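Long-range contact in L-lysine 6-monooxygenase involved in desferrioxamine biosynthesis (Erwinia amylovora CFBP1430, PDB 5O8P), which probably hydroxylates one amine of cadaverine with the help of FAD and NADPH, an early step in making the siderophore desferrioxamine: residues B[75-86]-B[102-113]. Numbering follows the deposited sequence.
Sequences YSLLNFMKQKGK and EYNQYCQWAAER
The phenol oxygen of Tyr106 is held by two backbone groups: OH donates to Tyr75 O at 2.7 Å, in the carbonyl plane, and is hydrogen-bonded to Leu65 N. The first bond ties the turn before helix 77-83 to helix 100-113, whose 102-113 part packs almost at right angles (86°) to helix 77-83 around an aromatic cluster of Phe80, Tyr106 and Trp109, with the Tyr106 side chain about 11 Å from the bound FAD. Phe80 carries the cluster: with CG anti to the backbone N (chi1 158°), its ring lies against helix 100-113, with Lys84 CG over one face. Tyr106 CB sits squarely over the opposite Phe80 face, 3.8 Å from the ring centroid, and the ring of Tyr106 turns its edge to that same ring in an offset edge-to-face pair. Phe80 in turn points an edge at the Trp109 face, with CD2 3.6 Å from Trp109 CD2, while Phe80 CB rests over the six-membered ring. Leu77 CD2 lies over a face of Tyr106. At one end of the interface, the Arg113 guanidinium makes an off-centre cation-pi contact with the ring of Tyr75, whose OH bonds to Glu28; at the other, Lys86 NZ forms a salt bridge with Glu102 OE2 at 2.6 Å. Glu102 OE1 bonds to Tyr287 OH of the third subunit, so the carboxylate belongs to a subunit interface as well. Met81 SD lies 3.5 Å from Glu102 OE2, the oxygen that Lys86 NZ meets on its syn side, 29° out of the carboxylate plane.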
ATOM      1  N   TYR B  75     -13.690  22.868 -17.744  1.00 35.55           N
ATOM      2  CA  TYR B  75     -14.216  22.618 -16.390  1.00 37.03           C
ATOM      3  C   TYR B  75     -13.626  21.402 -15.684  1.00 37.75           C
ATOM      4  O   TYR B  75     -14.113  21.008 -14.625  1.00 38.78           O
ATOM      5  CB  TYR B  75     -15.749  22.525 -16.426  1.00 37.29           C
ATOM      6  CG  TYR B  75     -16.333  23.822 -16.871  1.00 38.22           C
ATOM      7  CD1 TYR B  75     -16.437  24.873 -15.989  1.00 39.00           C
ATOM      8  CD2 TYR B  75     -16.696  24.033 -18.184  1.00 36.12           C
ATOM      9  CE1 TYR B  75     -16.940  26.094 -16.386  1.00 42.06           C
ATOM     10  CE2 TYR B  75     -17.203  25.249 -18.595  1.00 36.88           C
ATOM     11  CZ  TYR B  75     -17.314  26.275 -17.689  1.00 39.84           C
ATOM     12  OH  TYR B  75     -17.804  27.482 -18.076  1.00 40.60           O
ATOM     13  N   SER B  76     -12.572  20.814 -16.237  1.00 36.73           N
ATOM     14  CA  SER B  76     -11.947  19.641 -15.613  1.00 34.58           C
ATOM     15  C   SER B  76     -11.280  20.026 -14.309  1.00 33.92           C
ATOM     16  O   SER B  76     -10.871  21.169 -14.118  1.00 36.98           O
ATOM     17  CB  SER B  76     -10.908  19.005 -16.545  1.00 31.78           C
ATOM     18  OG  SER B  76      -9.709  19.761 -16.550  1.00 29.60           O
ATOM     19  N   LEU B  77     -11.168  19.052 -13.417  1.00 34.12           N
ATOM     20  CA  LEU B  77     -10.435  19.208 -12.156  1.00 33.57           C
ATOM     21  C   LEU B  77      -8.958  19.538 -12.405  1.00 34.45           C
ATOM     22  O   LEU B  77      -8.383  20.351 -11.692  1.00 35.21           O
ATOM     23  CB  LEU B  77     -10.596  17.947 -11.303  1.00 30.78           C
ATOM     24  CG  LEU B  77      -9.984  17.828  -9.914  1.00 31.17           C
ATOM     25  CD1 LEU B  77      -8.513  17.430  -9.951  1.00 31.61           C
ATOM     26  CD2 LEU B  77     -10.205  19.104  -9.128  1.00 33.91           C
ATOM     27  N   LEU B  78      -8.359  18.911 -13.412  1.00 37.45           N
ATOM     28  CA  LEU B  78      -6.967  19.190 -13.771  1.00 37.10           C
ATOM     29  C   LEU B  78      -6.791  20.608 -14.291  1.00 34.96           C
ATOM     30  O   LEU B  78      -5.799  21.263 -13.984  1.00 31.41           O
ATOM     31  CB  LEU B  78      -6.438  18.167 -14.787  1.00 38.91           C
ATOM     32  CG  LEU B  78      -6.144  16.790 -14.190  1.00 37.80           C
ATOM     33  CD1 LEU B  78      -5.749  15.832 -15.291  1.00 37.41           C
ATOM     34  CD2 LEU B  78      -5.041  16.860 -13.144  1.00 37.14           C
ATOM     35  N   ASN B  79      -7.751  21.100 -15.062  1.00 35.44           N
ATOM     36  CA  ASN B  79      -7.663  22.486 -15.533  1.00 38.28           C
ATOM     37  C   ASN B  79      -7.844  23.477 -14.392  1.00 37.85           C
ATOM     38  O   ASN B  79      -7.173  24.505 -14.360  1.00 38.29           O
ATOM     39  CB  ASN B  79      -8.665  22.794 -16.642  1.00 37.49           C
ATOM     40  CG  ASN B  79      -8.289  24.037 -17.422  1.00 36.95           C
ATOM     41  OD1 ASN B  79      -7.110  24.244 -17.749  1.00 34.12           O
ATOM     42  ND2 ASN B  79      -9.280  24.876 -17.724  1.00 35.99           N
ATOM     43  N   PHE B  80      -8.746  23.158 -13.464  1.00 35.68           N
ATOM     44  CA  PHE B  80      -8.947  23.960 -12.253  1.00 36.31           C
ATOM     45  C   PHE B  80      -7.631  24.107 -11.506  1.00 34.71           C
ATOM     46  O   PHE B  80      -7.228  25.183 -11.100  1.00 30.49           O
ATOM     47  CB  PHE B  80     -10.027  23.313 -11.363  1.00 37.24           C
ATOM     48  CG  PHE B  80      -9.970  23.719  -9.919  1.00 37.18           C
ATOM     49  CD1 PHE B  80      -9.175  23.044  -9.024  1.00 40.95           C
ATOM     50  CD2 PHE B  80     -10.731  24.763  -9.455  1.00 41.57           C
ATOM     51  CE1 PHE B  80      -9.124  23.429  -7.693  1.00 45.46           C
ATOM     52  CE2 PHE B  80     -10.713  25.136  -8.131  1.00 42.31           C
ATOM     53  CZ  PHE B  80      -9.917  24.463  -7.243  1.00 43.54           C
ATOM     54  N   MET B  81      -6.968  22.984 -11.347  1.00 39.33           N
ATOM     55  CA  MET B  81      -5.729  22.927 -10.611  1.00 40.85           C
ATOM     56  C   MET B  81      -4.694  23.803 -11.326  1.00 39.53           C
ATOM     57  O   MET B  81      -3.905  24.479 -10.682  1.00 39.51           O
ATOM     58  CB  MET B  81      -5.283  21.462 -10.477  1.00 41.82           C
ATOM     59  CG  MET B  81      -4.745  21.084  -9.126  1.00 45.74           C
ATOM     60  SD  MET B  81      -5.954  21.085  -7.791  1.00 49.40           S
ATOM     61  CE  MET B  81      -6.826  19.573  -8.109  1.00 51.19           C
ATOM     62  N   LYS B  82      -4.730  23.806 -12.653  1.00 39.87           N
ATOM     63  CA  LYS B  82      -3.805  24.600 -13.461  1.00 42.57           C
ATOM     64  C   LYS B  82      -4.041  26.110 -13.333  1.00 44.29           C
ATOM     65  O   LYS B  82      -3.081  26.878 -13.167  1.00 39.53           O
ATOM     66  CB  LYS B  82      -3.901  24.163 -14.929  1.00 41.80           C
ATOM     67  CG  LYS B  82      -3.010  24.897 -15.910  1.00 41.07           C
ATOM     68  CD  LYS B  82      -1.559  24.882 -15.486  1.00 42.70           C
ATOM     69  CE  LYS B  82      -0.645  25.127 -16.674  1.00 44.99           C
ATOM     70  NZ  LYS B  82       0.646  25.719 -16.253  1.00 48.13           N
ATOM     71  N   GLN B  83      -5.307  26.523 -13.397  1.00 42.55           N
ATOM     72  CA  GLN B  83      -5.651  27.935 -13.299  1.00 42.36           C
ATOM     73  C   GLN B  83      -5.361  28.489 -11.919  1.00 42.87           C
ATOM     74  O   GLN B  83      -4.824  29.579 -11.805  1.00 45.32           O
ATOM     75  CB  GLN B  83      -7.120  28.188 -13.654  1.00 44.77           C
ATOM     76  CG  GLN B  83      -7.556  27.741 -15.054  1.00 48.89           C
ATOM     77  CD  GLN B  83      -6.582  28.071 -16.189  1.00 48.37           C
ATOM     78  OE1 GLN B  83      -5.940  29.117 -16.204  1.00 46.78           O
ATOM     79  NE2 GLN B  83      -6.498  27.177 -17.164  1.00 56.95           N
ATOM     80  N   LYS B  84      -5.686  27.735 -10.875  1.00 43.81           N
ATOM     81  CA  LYS B  84      -5.269  28.088  -9.508  1.00 40.47           C
ATOM     82  C   LYS B  84      -3.758  28.119  -9.312  1.00 37.19           C
ATOM     83  O   LYS B  84      -3.301  28.619  -8.307  1.00 40.78           O
ATOM     84  CB  LYS B  84      -5.896  27.160  -8.462  1.00 45.40           C
ATOM     85  CG  LYS B  84      -7.287  27.614  -7.996  1.00 56.42           C
ATOM     86  CD  LYS B  84      -7.470  27.701  -6.480  1.00 64.71           C
ATOM     87  CE  LYS B  84      -7.150  26.414  -5.733  1.00 66.33           C
ATOM     88  NZ  LYS B  84      -7.609  26.496  -4.318  1.00 68.27           N
ATOM     89  N   GLY B  85      -2.985  27.562 -10.237  1.00 36.25           N
ATOM     90  CA  GLY B  85      -1.532  27.682 -10.219  1.00 37.05           C
ATOM     91  C   GLY B  85      -0.865  26.698  -9.273  1.00 39.42           C
ATOM     92  O   GLY B  85       0.242  26.965  -8.802  1.00 42.22           O
ATOM     93  N   LYS B  86      -1.522  25.557  -9.036  1.00 39.39           N
ATOM     94  CA  LYS B  86      -1.059  24.519  -8.110  1.00 39.35           C
ATOM     95  C   LYS B  86      -0.989  23.101  -8.711  1.00 41.12           C
ATOM     96  O   LYS B  86      -0.873  22.116  -7.967  1.00 44.00           O
ATOM     97  CB  LYS B  86      -2.004  24.478  -6.907  1.00 39.82           C
ATOM     98  CG  LYS B  86      -3.384  23.899  -7.209  1.00 41.16           C
ATOM     99  CD  LYS B  86      -4.270  23.882  -5.982  1.00 42.92           C
ATOM    100  CE  LYS B  86      -3.911  22.762  -5.012  1.00 43.84           C
ATOM    101  NZ  LYS B  86      -4.752  22.852  -3.786  1.00 47.38           N
ATOM    102  N   GLU B 102     -11.583  20.494  -1.216  1.00 36.00           N
ATOM    103  CA  GLU B 102     -11.071  20.884  -2.517  1.00 34.75           C
ATOM    104  C   GLU B 102     -12.118  20.659  -3.614  1.00 33.25           C
ATOM    105  O   GLU B 102     -12.231  21.463  -4.523  1.00 33.64           O
ATOM    106  CB  GLU B 102      -9.766  20.154  -2.827  1.00 36.29           C
ATOM    107  CG  GLU B 102      -9.055  20.669  -4.067  1.00 40.88           C
ATOM    108  CD  GLU B 102      -7.555  20.428  -4.051  1.00 43.23           C
ATOM    109  OE1 GLU B 102      -7.101  19.334  -3.656  1.00 40.58           O
ATOM    110  OE2 GLU B 102      -6.825  21.352  -4.460  1.00 49.67           O
ATOM    111  N   TYR B 103     -12.896  19.586  -3.527  1.00 32.92           N
ATOM    112  CA  TYR B 103     -13.918  19.321  -4.533  1.00 33.73           C
ATOM    113  C   TYR B 103     -14.936  20.428  -4.505  1.00 38.38           C
ATOM    114  O   TYR B 103     -15.402  20.886  -5.554  1.00 37.60           O
ATOM    115  CB  TYR B 103     -14.611  17.990  -4.281  1.00 33.05           C
ATOM    116  CG  TYR B 103     -15.721  17.644  -5.260  1.00 33.97           C
ATOM    117  CD1 TYR B 103     -15.443  17.225  -6.553  1.00 34.78           C
ATOM    118  CD2 TYR B 103     -17.042  17.708  -4.880  1.00 34.11           C
ATOM    119  CE1 TYR B 103     -16.459  16.887  -7.439  1.00 34.83           C
ATOM    120  CE2 TYR B 103     -18.068  17.371  -5.759  1.00 32.63           C
ATOM    121  CZ  TYR B 103     -17.771  16.965  -7.029  1.00 34.26           C
ATOM    122  OH  TYR B 103     -18.794  16.640  -7.889  1.00 38.35           O
ATOM    123  N   ASN B 104     -15.266  20.862  -3.292  1.00 41.31           N
ATOM    124  CA  ASN B 104     -16.224  21.939  -3.092  1.00 41.97           C
ATOM    125  C   ASN B 104     -15.686  23.230  -3.678  1.00 39.01           C
ATOM    126  O   ASN B 104     -16.408  23.914  -4.386  1.00 43.61           O
ATOM    127  CB  ASN B 104     -16.553  22.109  -1.604  1.00 44.66           C
ATOM    128  CG  ASN B 104     -17.722  23.051  -1.360  1.00 44.30           C
ATOM    129  OD1 ASN B 104     -18.790  22.902  -1.969  1.00 44.49           O
ATOM    130  ND2 ASN B 104     -17.530  24.017  -0.462  1.00 42.65           N
ATOM    131  N   GLN B 105     -14.424  23.552  -3.397  1.00 34.46           N
ATOM    132  CA  GLN B 105     -13.767  24.717  -3.995  1.00 34.48           C
ATOM    133  C   GLN B 105     -13.764  24.658  -5.524  1.00 36.43           C
ATOM    134  O   GLN B 105     -14.006  25.672  -6.188  1.00 39.87           O
ATOM    135  CB  GLN B 105     -12.322  24.823  -3.515  1.00 34.06           C
ATOM    136  CG  GLN B 105     -12.148  25.338  -2.102  1.00 33.81           C
ATOM    137  CD  GLN B 105     -10.708  25.281  -1.635  1.00 35.47           C
ATOM    138  OE1 GLN B 105      -9.793  24.937  -2.388  1.00 44.46           O
ATOM    139  NE2 GLN B 105     -10.502  25.601  -0.384  1.00 39.79           N
ATOM    140  N   TYR B 106     -13.482  23.474  -6.062  1.00 36.02           N
ATOM    141  CA  TYR B 106     -13.500  23.233  -7.509  1.00 35.88           C
ATOM    142  C   TYR B 106     -14.900  23.423  -8.118  1.00 34.92           C
ATOM    143  O   TYR B 106     -15.044  24.119  -9.118  1.00 36.27           O
ATOM    144  CB  TYR B 106     -12.891  21.845  -7.830  1.00 32.51           C
ATOM    145  CG  TYR B 106     -13.366  21.173  -9.105  1.00 29.71           C
ATOM    146  CD1 TYR B 106     -12.981  21.655 -10.345  1.00 30.02           C
ATOM    147  CD2 TYR B 106     -14.173  20.032  -9.068  1.00 27.87           C
ATOM    148  CE1 TYR B 106     -13.409  21.054 -11.523  1.00 30.28           C
ATOM    149  CE2 TYR B 106     -14.615  19.414 -10.234  1.00 28.86           C
ATOM    150  CZ  TYR B 106     -14.231  19.925 -11.469  1.00 31.15           C
ATOM    151  OH  TYR B 106     -14.667  19.321 -12.642  1.00 29.35           O
ATOM    152  N   CYS B 107     -15.920  22.828  -7.512  1.00 33.81           N
ATOM    153  CA  CYS B 107     -17.292  23.007  -7.997  1.00 36.00           C
ATOM    154  C   CYS B 107     -17.726  24.471  -7.965  1.00 34.80           C
ATOM    155  O   CYS B 107     -18.477  24.913  -8.823  1.00 37.45           O
ATOM    156  CB  CYS B 107     -18.277  22.167  -7.195  1.00 36.96           C
ATOM    157  SG  CYS B 107     -18.179  20.404  -7.564  1.00 36.51           S
ATOM    158  N   GLN B 108     -17.244  25.217  -6.976  1.00 34.58           N
ATOM    159  CA  GLN B 108     -17.574  26.637  -6.840  1.00 34.62           C
ATOM    160  C   GLN B 108     -16.905  27.430  -7.936  1.00 35.16           C
ATOM    161  O   GLN B 108     -17.532  28.262  -8.560  1.00 37.12           O
ATOM    162  CB  GLN B 108     -17.167  27.177  -5.462  1.00 35.46           C
ATOM    163  CG  GLN B 108     -18.124  26.760  -4.349  1.00 36.89           C
ATOM    164  CD  GLN B 108     -17.628  27.116  -2.959  1.00 39.63           C
ATOM    165  OE1 GLN B 108     -16.498  27.585  -2.779  1.00 42.91           O
ATOM    166  NE2 GLN B 108     -18.463  26.872  -1.960  1.00 38.51           N
ATOM    167  N   TRP B 109     -15.633  27.156  -8.184  1.00 37.33           N
ATOM    168  CA  TRP B 109     -14.922  27.744  -9.317  1.00 35.94           C
ATOM    169  C   TRP B 109     -15.632  27.502 -10.649  1.00 35.92           C
ATOM    170  O   TRP B 109     -15.745  28.415 -11.458  1.00 36.41           O
ATOM    171  CB  TRP B 109     -13.506  27.188  -9.372  1.00 35.57           C
ATOM    172  CG  TRP B 109     -12.748  27.537 -10.572  1.00 36.32           C
ATOM    173  CD1 TRP B 109     -12.013  28.651 -10.773  1.00 37.11           C
ATOM    174  CD2 TRP B 109     -12.625  26.751 -11.745  1.00 38.46           C
ATOM    175  NE1 TRP B 109     -11.427  28.619 -12.007  1.00 38.45           N
ATOM    176  CE2 TRP B 109     -11.785  27.457 -12.626  1.00 39.36           C
ATOM    177  CE3 TRP B 109     -13.131  25.505 -12.132  1.00 39.10           C
ATOM    178  CZ2 TRP B 109     -11.445  26.976 -13.879  1.00 41.36           C
ATOM    179  CZ3 TRP B 109     -12.778  25.012 -13.370  1.00 40.83           C
ATOM    180  CH2 TRP B 109     -11.941  25.750 -14.233  1.00 41.89           C
ATOM    181  N   ALA B 110     -16.095  26.278 -10.874  1.00 36.56           N
ATOM    182  CA  ALA B 110     -16.827  25.958 -12.091  1.00 40.10           C
ATOM    183  C   ALA B 110     -18.140  26.739 -12.162  1.00 42.26           C
ATOM    184  O   ALA B 110     -18.448  27.353 -13.180  1.00 45.28           O
ATOM    185  CB  ALA B 110     -17.097  24.465 -12.179  1.00 41.71           C
ATOM    186  N   ALA B 111     -18.899  26.725 -11.075  1.00 42.21           N
ATOM    187  CA  ALA B 111     -20.187  27.421 -11.029  1.00 41.61           C
ATOM    188  C   ALA B 111     -20.032  28.917 -11.308  1.00 40.23           C
ATOM    189  O   ALA B 111     -20.853  29.502 -11.988  1.00 39.43           O
ATOM    190  CB  ALA B 111     -20.864  27.203  -9.688  1.00 40.43           C
ATOM    191  N   GLU B 112     -18.967  29.511 -10.788  1.00 41.27           N
ATOM    192  CA  GLU B 112     -18.648  30.916 -11.038  1.00 43.50           C
ATOM    193  C   GLU B 112     -18.342  31.160 -12.537  1.00 41.18           C
ATOM    194  O   GLU B 112     -18.884  32.082 -13.134  1.00 45.57           O
ATOM    195  CB  GLU B 112     -17.482  31.364 -10.127  1.00 51.21           C
ATOM    196  CG  GLU B 112     -17.503  32.822  -9.686  1.00 67.30           C
ATOM    197  CD  GLU B 112     -17.161  33.817 -10.800  1.00 82.03           C
ATOM    198  OE1 GLU B 112     -16.374  33.469 -11.719  1.00 76.86           O
ATOM    199  OE2 GLU B 112     -17.683  34.962 -10.750  1.00 87.47           O
ATOM    200  N   ARG B 113     -17.516  30.308 -13.144  1.00 43.31           N
ATOM    201  CA  ARG B 113     -17.108  30.461 -14.561  1.00 41.45           C
ATOM    202  C   ARG B 113     -18.284  30.344 -15.540  1.00 40.28           C
ATOM    203  O   ARG B 113     -18.269  30.947 -16.609  1.00 37.28           O
ATOM    204  CB  ARG B 113     -16.044  29.418 -14.942  1.00 41.94           C
ATOM    205  CG  ARG B 113     -14.760  29.970 -15.544  1.00 45.18           C
ATOM    206  CD  ARG B 113     -13.855  28.850 -16.068  1.00 48.46           C
ATOM    207  NE  ARG B 113     -14.303  28.459 -17.410  1.00 53.04           N
ATOM    208  CZ  ARG B 113     -13.554  28.389 -18.520  1.00 52.07           C
ATOM    209  NH1 ARG B 113     -12.235  28.641 -18.501  1.00 50.52           N
ATOM    210  NH2 ARG B 113     -14.149  28.058 -19.678  1.00 45.90           N
TER
HETATM  211  O   HOH W   1      -9.184  27.742 -19.687  1.00 36.15           O